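Putative phophotriesterase (Proteus mirabilis, PDB 3RHG) probably hydrolyses ester bonds with the help of two divalent metal ions, as a member of the phosphotriesterase family of metal-dependent hydrolases. Local coordinates at residues Ile289-Asp294 with Val315-Leu320; Leu250-Ile255 with Val274-Thr279; Leu21-Leu26 with Ser226-Asp231; Phe79-Phe84 with Lys90-Ala95. All blocks are in the same frame, centred on the assembly; numbering follows the deposited sequence.

Contact 1: residues Ile289-Asp294 with Val315-Leu320. With ZN (zinc ion), chain B.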
# COMPACT_ATOMS: atom_id res chain seq x y z
N ILE A 289 -13.60 20.76 -0.88
CA ILE A 289 -12.59 19.71 -0.87
C ILE A 289 -11.83 19.69 -2.19
O ILE A 289 -12.44 19.82 -3.25
CB ILE A 289 -13.24 18.33 -0.68
CG1 ILE A 289 -13.91 18.25 0.70
CG2 ILE A 289 -12.20 17.21 -0.86
CD1 ILE A 289 -14.78 17.01 0.88
N VAL A 290 -10.50 19.59 -2.14
CA VAL A 290 -9.73 19.31 -3.35
C VAL A 290 -8.85 18.07 -3.13
O VAL A 290 -8.58 17.71 -1.97
CB VAL A 290 -8.92 20.52 -3.85
CG1 VAL A 290 -9.84 21.58 -4.45
CG2 VAL A 290 -8.06 21.10 -2.70
N LEU A 291 -8.41 17.47 -4.23
CA LEU A 291 -7.76 16.15 -4.23
C LEU A 291 -6.50 16.18 -5.07
O LEU A 291 -6.49 16.78 -6.14
CB LEU A 291 -8.68 15.12 -4.90
CG LEU A 291 -10.10 15.02 -4.35
CD1 LEU A 291 -10.92 14.02 -5.16
CD2 LEU A 291 -10.14 14.67 -2.86
N SER A 292 -5.42 15.53 -4.61
CA SER A 292 -4.23 15.45 -5.44
C SER A 292 -3.35 14.28 -4.94
O SER A 292 -3.76 13.56 -4.01
CB SER A 292 -3.47 16.80 -5.41
OG SER A 292 -3.07 17.21 -6.73
N HIS A 293 -2.18 14.08 -5.57
CA HIS A 293 -1.29 12.95 -5.27
C HIS A 293 -0.04 13.35 -4.47
O HIS A 293 0.58 12.51 -3.84
CB HIS A 293 -0.75 12.33 -6.57
CG HIS A 293 -1.81 11.94 -7.56
ND1 HIS A 293 -2.29 12.82 -8.51
CD2 HIS A 293 -2.45 10.76 -7.78
CE1 HIS A 293 -3.18 12.21 -9.27
NE2 HIS A 293 -3.30 10.95 -8.85
N ASP A 294 0.37 14.62 -4.59
CA ASP A 294 1.64 15.06 -4.02
C ASP A 294 2.82 14.22 -4.47
O ASP A 294 3.68 13.89 -3.66
CB ASP A 294 1.59 15.13 -2.47
CG ASP A 294 2.71 15.97 -1.89
OD1 ASP A 294 3.21 16.87 -2.62
OD2 ASP A 294 3.11 15.74 -0.71
N VAL A 315 -8.91 6.14 -10.39
CA VAL A 315 -9.27 5.19 -9.35
C VAL A 315 -10.00 5.79 -8.16
O VAL A 315 -11.03 5.31 -7.77
CB VAL A 315 -8.03 4.48 -8.83
CG1 VAL A 315 -8.37 3.59 -7.67
CG2 VAL A 315 -7.41 3.71 -9.96
N PHE A 316 -9.48 6.87 -7.62
CA PHE A 316 -10.14 7.46 -6.45
C PHE A 316 -11.61 7.86 -6.74
O PHE A 316 -12.50 7.58 -5.93
CB PHE A 316 -9.35 8.65 -5.91
CG PHE A 316 -9.85 9.13 -4.58
CD1 PHE A 316 -9.50 8.46 -3.41
CD2 PHE A 316 -10.66 10.27 -4.48
CE1 PHE A 316 -9.95 8.88 -2.16
CE2 PHE A 316 -11.13 10.72 -3.23
CZ PHE A 316 -10.74 10.02 -2.05
N LEU A 317 -11.86 8.51 -7.89
CA LEU A 317 -13.23 8.90 -8.22
C LEU A 317 -14.14 7.68 -8.41
O LEU A 317 -15.34 7.75 -8.08
CB LEU A 317 -13.28 9.82 -9.46
CG LEU A 317 -12.54 11.16 -9.29
CD1 LEU A 317 -12.80 12.09 -10.49
CD2 LEU A 317 -12.94 11.86 -8.00
N SER A 318 -13.60 6.57 -8.93
CA SER A 318 -14.36 5.31 -9.07
C SER A 318 -14.70 4.73 -7.71
O SER A 318 -15.80 4.22 -7.48
CB SER A 318 -13.58 4.26 -9.87
OG SER A 318 -13.55 4.60 -11.23
N LEU A 319 -13.72 4.78 -6.80
CA LEU A 319 -13.96 4.32 -5.45
C LEU A 319 -15.05 5.13 -4.75
O LEU A 319 -15.86 4.56 -4.01
CB LEU A 319 -12.65 4.32 -4.65
CG LEU A 319 -11.60 3.29 -5.11
CD1 LEU A 319 -10.30 3.40 -4.25
CD2 LEU A 319 -12.17 1.87 -5.11
N LEU A 320 -15.06 6.45 -4.95
CA LEU A 320 -16.15 7.27 -4.39
C LEU A 320 -17.51 6.88 -4.94
O LEU A 320 -18.50 6.88 -4.20
CB LEU A 320 -15.91 8.77 -4.62
CG LEU A 320 -14.77 9.44 -3.86
CD1 LEU A 320 -14.61 10.91 -4.35
CD2 LEU A 320 -15.02 9.36 -2.34
ZN ZN B . 3.90 18.97 -1.81
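In the (beta/alpha)8 barrel of this amidohydrolase, Leu-291 on the eighth and last strand, 289-291, packs outward against Phe-316 and Leu-317 of the helix that follows it, 311-322. The contact is wholly apolar and rests on the branched end of one leucine. The side chain of Leu-291 leaves the strand with CG anti to its own carbonyl carbon (chi1 -54°), and a fully extended second torsion (chi2 177°) carries CD1 on towards the helix. There CD1 lies 3.8 Å from CD2 of Phe-316 and equally near CE2, the other end of the same ring bond. The second methyl, CD2 of Leu-291, stands a little farther back, 4.1 Å from Phe-316 CE2. Leucine and phenylalanine meet at about a right angle, and the ring is approached obliquely. Leu-317 adds a methyl-to-methyl contact, its CD2 reaching to 4.1 Å from Leu-291 CD1, so that this one methyl is shared by two neighbouring residues of the helix. Leu-333 of helix 327-333 and Ile-255 from the loop after the preceding strand also pack on Leu-291. Beyond the strand, His-293 ties the loop to the start of the same helix through a hydrogen bond from the backbone N of Val-312 to its NE2. The chain then reaches the metal centre at the mouth of the barrel, where His-23, His-25 and Glu-166 are fellow ligands and OD1 of Asp-294 binds a zinc ion at 2.4 Å.

Contact 2: residues Leu250-Ile255 with Val274-Thr279. With BEZ (benzoic acid), chain D.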
# COMPACT_ATOMS: atom_id res chain seq x y z
N LEU A 250 -10.07 22.07 2.43
CA LEU A 250 -9.22 20.98 2.88
C LEU A 250 -8.72 20.23 1.66
O LEU A 250 -9.51 19.80 0.83
CB LEU A 250 -9.96 20.01 3.83
CG LEU A 250 -10.32 20.60 5.20
CD1 LEU A 250 -10.86 19.48 6.11
CD2 LEU A 250 -9.13 21.29 5.86
N GLU A 251 -7.41 20.06 1.57
CA GLU A 251 -6.82 19.37 0.44
C GLU A 251 -6.30 18.01 0.88
O GLU A 251 -5.46 17.91 1.80
CB GLU A 251 -5.68 20.21 -0.14
CG GLU A 251 -4.91 19.55 -1.27
CD GLU A 251 -3.89 20.51 -1.82
OE1 GLU A 251 -2.71 20.52 -1.36
OE2 GLU A 251 -4.28 21.31 -2.68
N PHE A 252 -6.82 16.96 0.24
CA PHE A 252 -6.39 15.60 0.43
C PHE A 252 -5.46 15.34 -0.72
O PHE A 252 -5.89 14.95 -1.81
CB PHE A 252 -7.59 14.63 0.44
CG PHE A 252 -8.46 14.78 1.66
CD1 PHE A 252 -8.37 13.87 2.71
CD2 PHE A 252 -9.36 15.83 1.77
CE1 PHE A 252 -9.17 14.01 3.86
CE2 PHE A 252 -10.17 15.99 2.89
CZ PHE A 252 -10.09 15.07 3.94
N ASP A 253 -4.18 15.61 -0.50
CA ASP A 253 -3.21 15.57 -1.58
C ASP A 253 -2.23 14.39 -1.45
O ASP A 253 -1.20 14.38 -2.13
CB ASP A 253 -2.44 16.90 -1.64
CG ASP A 253 -1.95 17.34 -0.28
OD1 ASP A 253 -1.55 16.45 0.49
OD2 ASP A 253 -2.01 18.55 0.04
N MET A 254 -2.56 13.39 -0.63
CA MET A 254 -1.66 12.24 -0.44
C MET A 254 -2.34 10.98 -0.95
O MET A 254 -2.06 9.87 -0.51
CB MET A 254 -1.26 12.10 1.02
CG MET A 254 -0.56 13.35 1.53
SD MET A 254 -0.48 13.48 3.33
CE MET A 254 0.61 12.13 3.74
N ILE A 255 -3.24 11.16 -1.91
CA ILE A 255 -4.05 10.03 -2.34
C ILE A 255 -3.21 9.09 -3.17
O ILE A 255 -2.68 9.49 -4.21
CB ILE A 255 -5.31 10.52 -3.11
CG1 ILE A 255 -6.22 11.29 -2.14
CG2 ILE A 255 -6.09 9.33 -3.75
CD1 ILE A 255 -7.39 11.98 -2.81
N VAL A 274 -10.96 7.50 1.01
CA VAL A 274 -12.28 7.36 0.39
C VAL A 274 -13.36 7.60 1.44
O VAL A 274 -14.28 8.37 1.23
CB VAL A 274 -12.46 5.97 -0.27
CG1 VAL A 274 -13.91 5.75 -0.71
CG2 VAL A 274 -11.51 5.82 -1.46
N GLU A 275 -13.23 6.96 2.60
CA GLU A 275 -14.22 7.09 3.66
C GLU A 275 -14.25 8.50 4.27
O GLU A 275 -15.32 9.05 4.55
CB GLU A 275 -13.99 6.05 4.76
CG GLU A 275 -15.10 6.02 5.81
CD GLU A 275 -16.50 5.77 5.21
OE1 GLU A 275 -16.64 4.97 4.24
OE2 GLU A 275 -17.47 6.36 5.72
N ALA A 276 -13.08 9.10 4.48
CA ALA A 276 -13.01 10.44 5.05
C ALA A 276 -13.69 11.44 4.09
O ALA A 276 -14.51 12.25 4.50
CB ALA A 276 -11.56 10.86 5.28
N VAL A 277 -13.32 11.39 2.80
CA VAL A 277 -13.87 12.32 1.81
C VAL A 277 -15.37 12.07 1.62
O VAL A 277 -16.16 13.02 1.58
CB VAL A 277 -13.09 12.24 0.47
CG1 VAL A 277 -13.84 12.96 -0.66
CG2 VAL A 277 -11.65 12.77 0.67
N ALA A 278 -15.76 10.81 1.53
CA ALA A 278 -17.19 10.48 1.34
C ALA A 278 -17.98 11.03 2.52
O ALA A 278 -19.05 11.61 2.34
CB ALA A 278 -17.40 8.96 1.24
N THR A 279 -17.46 10.85 3.73
CA THR A 279 -18.17 11.33 4.92
C THR A 279 -18.31 12.87 4.95
O THR A 279 -19.38 13.41 5.29
CB THR A 279 -17.56 10.76 6.22
OG1 THR A 279 -17.66 9.33 6.17
CG2 THR A 279 -18.30 11.28 7.46
C BEZ D . 5.52 15.36 5.56
O1 BEZ D . 5.06 16.35 6.16
O2 BEZ D . 6.56 14.80 5.98
C1 BEZ D . 4.83 14.82 4.34
C2 BEZ D . 3.76 15.50 3.76
C3 BEZ D . 3.15 14.99 2.62
C4 BEZ D . 3.59 13.79 2.07
C5 BEZ D . 4.65 13.11 2.66
C6 BEZ D . 5.28 13.62 3.79
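The ring of Phe-252 turns one flat face to Val-277, joining strand to helix within a beta-alpha-beta unit of the (beta/alpha)8 barrel: strand 249-252, helix 270-282, strand 289-291. Methyl CG2 of Val-277 sits almost squarely above the middle of the ring, 3.9 Å from its centroid and only 9° off the ring normal, the geometry of a CH-pi contact. The nearest ring atom is CG of Phe-252, at 3.9 Å from Val-277 CG2. Rather than meeting head on, the two side chains run past one another in opposite directions, with the methyl over the face. Its place follows from the valine rotamer: with chi1 at 167°, CG1 lies anti to the backbone N, and CG2 is the branch presented to the strand. Ala-276 takes up the far end of the ring, its CB lying 4.2 Å from Phe-252 CE1 in an oblique approach. Gln-240 of helix 237-245 also touches the phenylalanine. Past the strand the chain enters the benzoic acid pocket, where the bent end of Met-254 brings CE to 3.8 Å from ligand atom C4. On the helix, the O of Glu-275 is gripped from opposite faces of its carbonyl plane, by Thr-279 N and by Thr-279 OG1, each at 2.9 Å.

Contact 3: residues Leu21-Leu26 with Ser226-Asp231. With ZN (zinc ion), chain B; ZN (zinc ion), chain C; BEZ (benzoic acid), chain D.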
# COMPACT_ATOMS: atom_id res chain seq x y z
N LEU A 21 -5.05 18.99 -11.18
CA LEU A 21 -4.40 18.47 -9.96
C LEU A 21 -3.74 19.65 -9.27
O LEU A 21 -2.77 20.22 -9.79
CB LEU A 21 -3.36 17.43 -10.32
CG LEU A 21 -3.89 16.13 -10.94
CD1 LEU A 21 -2.69 15.24 -11.42
CD2 LEU A 21 -4.75 15.40 -9.93
N PRO A 22 -4.26 20.03 -8.10
CA PRO A 22 -3.83 21.28 -7.44
C PRO A 22 -2.58 21.19 -6.58
O PRO A 22 -2.11 22.23 -6.07
CB PRO A 22 -5.05 21.65 -6.57
CG PRO A 22 -5.63 20.29 -6.20
CD PRO A 22 -5.44 19.44 -7.46
N HIS A 23 -2.05 19.99 -6.35
CA HIS A 23 -0.85 19.92 -5.50
C HIS A 23 0.04 18.75 -5.91
O HIS A 23 -0.20 17.61 -5.49
CB HIS A 23 -1.18 19.81 -4.00
CG HIS A 23 0.03 19.86 -3.11
ND1 HIS A 23 0.28 20.89 -2.22
CD2 HIS A 23 1.08 19.00 -2.98
CE1 HIS A 23 1.42 20.66 -1.58
NE2 HIS A 23 1.93 19.52 -2.02
N GLU A 24 1.06 19.04 -6.72
CA GLU A 24 1.99 18.02 -7.21
C GLU A 24 3.38 18.62 -7.22
O GLU A 24 3.53 19.82 -7.04
CB GLU A 24 1.60 17.60 -8.66
CG GLU A 24 0.18 17.11 -8.79
CD GLU A 24 -0.08 15.83 -8.03
OE1 GLU A 24 0.90 15.10 -7.67
OE2 GLU A 24 -1.26 15.54 -7.78
N HIS A 25 4.40 17.79 -7.42
CA HIS A 25 5.73 18.31 -7.70
C HIS A 25 6.24 17.69 -8.98
O HIS A 25 6.43 16.49 -9.04
CB HIS A 25 6.70 18.08 -6.53
CG HIS A 25 6.17 18.66 -5.25
ND1 HIS A 25 6.40 19.96 -4.89
CD2 HIS A 25 5.33 18.14 -4.32
CE1 HIS A 25 5.77 20.22 -3.75
NE2 HIS A 25 5.12 19.13 -3.38
N LEU A 26 6.40 18.52 -10.01
CA LEU A 26 7.00 18.04 -11.26
C LEU A 26 8.52 18.00 -11.14
O LEU A 26 9.13 16.99 -11.49
CB LEU A 26 6.59 18.91 -12.45
CG LEU A 26 5.19 18.59 -12.99
CD1 LEU A 26 4.14 18.83 -11.89
CD2 LEU A 26 4.87 19.40 -14.26
N SER A 226 -6.02 26.96 1.08
CA SER A 226 -6.14 25.51 1.20
C SER A 226 -5.14 24.95 2.19
O SER A 226 -3.95 25.37 2.21
CB SER A 226 -5.99 24.82 -0.16
OG SER A 226 -4.76 25.18 -0.76
N LEU A 227 -5.61 24.01 3.00
CA LEU A 227 -4.73 23.33 3.94
C LEU A 227 -4.25 22.02 3.31
O LEU A 227 -5.02 21.09 3.17
CB LEU A 227 -5.43 23.09 5.30
CG LEU A 227 -5.94 24.36 5.99
CD1 LEU A 227 -6.54 24.02 7.38
CD2 LEU A 227 -4.78 25.37 6.14
N ALA A 228 -2.98 21.97 2.92
CA ALA A 228 -2.42 20.75 2.34
C ALA A 228 -2.26 19.66 3.41
O ALA A 228 -2.24 19.92 4.61
CB ALA A 228 -1.03 21.03 1.72
N HIS A 229 -2.15 18.43 2.94
CA HIS A 229 -1.87 17.28 3.78
C HIS A 229 -2.93 17.13 4.88
O HIS A 229 -2.63 16.86 6.05
CB HIS A 229 -0.47 17.39 4.38
CG HIS A 229 0.58 17.84 3.41
ND1 HIS A 229 0.58 17.43 2.09
CD2 HIS A 229 1.65 18.65 3.55
CE1 HIS A 229 1.60 17.99 1.46
NE2 HIS A 229 2.28 18.72 2.32
N SER A 230 -4.19 17.31 4.50
CA SER A 230 -5.28 17.07 5.42
C SER A 230 -5.52 15.56 5.58
O SER A 230 -6.24 15.15 6.49
CB SER A 230 -6.56 17.75 4.91
OG SER A 230 -6.40 19.17 4.88
N ASP A 231 -4.93 14.74 4.70
CA ASP A 231 -5.25 13.31 4.66
C ASP A 231 -5.08 12.61 6.02
O ASP A 231 -5.94 11.85 6.44
CB ASP A 231 -4.45 12.55 3.58
CG ASP A 231 -4.34 13.32 2.27
OD1 ASP A 231 -4.65 12.72 1.22
OD2 ASP A 231 -3.94 14.52 2.28
ZN ZN B . 3.90 18.97 -1.81
ZN ZN C . 4.03 19.72 2.01
C BEZ D . 5.52 15.36 5.56
O1 BEZ D . 5.06 16.35 6.16
O2 BEZ D . 6.56 14.80 5.98
C1 BEZ D . 4.83 14.82 4.34
C2 BEZ D . 3.76 15.50 3.76
C3 BEZ D . 3.15 14.99 2.62
C4 BEZ D . 3.59 13.79 2.07
C5 BEZ D . 4.65 13.11 2.66
C6 BEZ D . 5.28 13.62 3.79
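His-23 and His-229 meet at the binuclear metal centre, each bound to a different zinc ion. NE2 of His-23 lies 2.1 Å from the first zinc, which also takes NE2 of His-25 at 2.0 Å; NE2 of His-229 holds the second, at 2.0 Å. The two rings form an offset edge-to-face pair, the edge of His-229 turned to the face of His-23 with the planes at 74°, and His-229 CE1 comes within 3.8 Å of His-23 NE2. Ala-228 fills the angle between them: its CB is 4.1 Å from His-23 CE1 and covers one face of the His-229 ring. With CG anti to the backbone N (chi1 -175°), His-23 reaches both residues. Over the opposite face of His-229 lies benzoic acid, whose C3 is 3.6 Å from CE1. In the second shell, each ND1 is hydrogen-bonded: that of His-23 to Asn-197, that of His-25 to Thr-96 and that of His-229 to Asp-253, which fixes how the rings turn towards the metals. Glu-166 bridges the two zincs, and His-199 also binds the second. The contact spans the barrel mouth, from the first strand, 19-24, to the sixth, 225-227, with Glu-251 of strand 249-252 packed against His-23 and Ala-228.

Contact 4: residues Phe79-Phe84 with Lys90-Ala95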
# COMPACT_ATOMS: atom_id res chain seq x y z
N PHE A 79 6.83 11.60 -19.51
CA PHE A 79 6.26 10.28 -19.62
C PHE A 79 5.12 10.09 -18.60
O PHE A 79 4.05 9.59 -18.92
CB PHE A 79 7.34 9.22 -19.41
CG PHE A 79 6.87 7.82 -19.64
CD1 PHE A 79 6.77 7.31 -20.93
CD2 PHE A 79 6.52 7.01 -18.57
CE1 PHE A 79 6.33 6.02 -21.15
CE2 PHE A 79 6.09 5.70 -18.79
CZ PHE A 79 5.99 5.22 -20.07
N GLU A 80 5.36 10.53 -17.37
CA GLU A 80 4.36 10.38 -16.32
C GLU A 80 3.15 11.29 -16.54
O GLU A 80 2.01 10.90 -16.26
CB GLU A 80 5.00 10.65 -14.96
CG GLU A 80 5.92 9.52 -14.54
CD GLU A 80 5.15 8.26 -14.18
OE1 GLU A 80 4.15 8.37 -13.43
OE2 GLU A 80 5.54 7.16 -14.65
N LEU A 81 3.41 12.49 -17.06
CA LEU A 81 2.33 13.43 -17.32
C LEU A 81 1.41 12.91 -18.41
O LEU A 81 0.22 13.23 -18.44
CB LEU A 81 2.91 14.78 -17.73
CG LEU A 81 3.40 15.67 -16.60
CD1 LEU A 81 4.13 16.86 -17.19
CD2 LEU A 81 2.21 16.11 -15.70
N ASN A 82 1.96 12.13 -19.34
CA ASN A 82 1.13 11.62 -20.42
C ASN A 82 0.00 10.73 -19.90
O ASN A 82 -1.08 10.69 -20.49
CB ASN A 82 1.98 10.95 -21.50
CG ASN A 82 2.76 11.96 -22.34
OD1 ASN A 82 2.41 13.14 -22.39
ND2 ASN A 82 3.84 11.51 -22.98
N ASN A 83 0.24 10.05 -18.78
CA ASN A 83 -0.82 9.27 -18.14
C ASN A 83 -1.99 10.14 -17.71
O ASN A 83 -3.15 9.74 -17.82
CB ASN A 83 -0.26 8.50 -16.93
CG ASN A 83 0.74 7.43 -17.34
OD1 ASN A 83 0.56 6.76 -18.36
ND2 ASN A 83 1.81 7.26 -16.55
N PHE A 84 -1.68 11.33 -17.21
CA PHE A 84 -2.70 12.28 -16.79
C PHE A 84 -3.39 12.86 -18.02
O PHE A 84 -4.63 12.93 -18.09
CB PHE A 84 -2.02 13.39 -15.97
CG PHE A 84 -2.94 14.49 -15.53
CD1 PHE A 84 -4.06 14.24 -14.73
CD2 PHE A 84 -2.62 15.82 -15.84
CE1 PHE A 84 -4.87 15.29 -14.30
CE2 PHE A 84 -3.41 16.86 -15.43
CZ PHE A 84 -4.54 16.61 -14.66
N LYS A 90 -5.84 18.37 -17.84
CA LYS A 90 -5.58 19.63 -18.56
C LYS A 90 -4.67 20.59 -17.80
O LYS A 90 -3.98 21.40 -18.42
CB LYS A 90 -6.89 20.35 -18.96
CG LYS A 90 -7.90 19.51 -19.72
CD LYS A 90 -7.49 19.27 -21.17
CE LYS A 90 -8.64 18.62 -21.96
NZ LYS A 90 -8.18 17.78 -23.09
N THR A 91 -4.70 20.52 -16.48
CA THR A 91 -3.99 21.49 -15.66
C THR A 91 -3.33 20.80 -14.47
O THR A 91 -3.95 19.96 -13.82
CB THR A 91 -4.96 22.59 -15.15
OG1 THR A 91 -5.64 23.20 -16.27
CG2 THR A 91 -4.22 23.66 -14.33
N ILE A 92 -2.08 21.19 -14.19
CA ILE A 92 -1.36 20.64 -13.03
C ILE A 92 -0.59 21.75 -12.33
O ILE A 92 -0.02 22.63 -13.00
CB ILE A 92 -0.43 19.44 -13.45
CG1 ILE A 92 0.13 18.71 -12.21
CG2 ILE A 92 0.69 19.91 -14.38
CD1 ILE A 92 0.74 17.33 -12.55
N VAL A 93 -0.61 21.74 -11.00
CA VAL A 93 0.10 22.75 -10.21
C VAL A 93 1.33 22.13 -9.58
O VAL A 93 1.24 21.14 -8.87
CB VAL A 93 -0.79 23.31 -9.06
CG1 VAL A 93 -0.04 24.36 -8.22
CG2 VAL A 93 -2.07 23.91 -9.61
N ASP A 94 2.49 22.73 -9.86
CA ASP A 94 3.72 22.35 -9.19
C ASP A 94 3.84 23.23 -7.95
O ASP A 94 3.98 24.45 -8.07
CB ASP A 94 4.92 22.60 -10.11
CG ASP A 94 6.24 22.35 -9.42
OD1 ASP A 94 6.69 21.20 -9.41
OD2 ASP A 94 6.84 23.32 -8.92
N ALA A 95 3.78 22.61 -6.77
CA ALA A 95 3.77 23.31 -5.48
C ALA A 95 5.18 23.48 -4.91
O ALA A 95 5.34 23.77 -3.71
CB ALA A 95 2.86 22.59 -4.48
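Helix 79-84 passes strand 90-94 with their axes 10.3 Å apart and their N-to-C directions 130° from each other, as the chain comes back along the outside of the (beta/alpha)8 barrel to enter its second strand. Two side chains of the helix, Leu-81 and Phe-84, bridge the gap. Phe-84 has CG anti to its backbone N (chi1 177°), which sends the ring straight at the strand, where it meets mostly backbone. Its leading edge lies against the carbonyl of Thr-91: the O is 3.5 Å from Phe-84 CZ and near the ring plane, so that the slightly positive rim of the ring faces the oxygen. The same corner of the ring approaches the amide of the residue before, with CE2 of Phe-84 at 3.7 Å from Lys-90 N. Its touch on Ile-92 is slacker, 4.4 Å from CE2 to CB. One turn earlier on the helix, the contact becomes purely aliphatic. Methyl CD2 of Leu-81 rests 3.7 Å from CD1 of Ile-92, the far methyl of an isoleucine arm stretched out from the strand, and the two side chains cross obliquely. The CB of Thr-91 points away from the helix, and its OG1 is hydrogen-bonded to the O of Met-17 and to ND2 of Asn-118. Around the contact, Leu-19 and Leu-21 of strand 19-24 pack on the ring of Phe-84, Val-111 of helix 105-115 touches Leu-81, and Val-119 of strand 118-123 lies beside Ile-92.

In the fold
All four contacts are largely buried, but contact 3 alone lies near the middle of the chain, about 3 Å from its centre, whereas the others lie about 13 to 14 Å out. Contacts 1, 2 and 4 lie between strands and outer helices; 1 and 2 are purely apolar, whereas in 4 a ring also meets strand backbone and one residue, Lys-90, is exposed. Contact 3 is built on metal coordination. Contacts 1 and 2 adjoin through neighbouring strands and through Phe-316 against Val-274, while contact 4, about 20 Å from contact 2 between centres, adjoins contact 3 through Leu-26 N and Asp-94 OD1. Contacts 1 and 3 share a zinc ion; an Asp-253 to His-229 hydrogen bond joins 2 and 3.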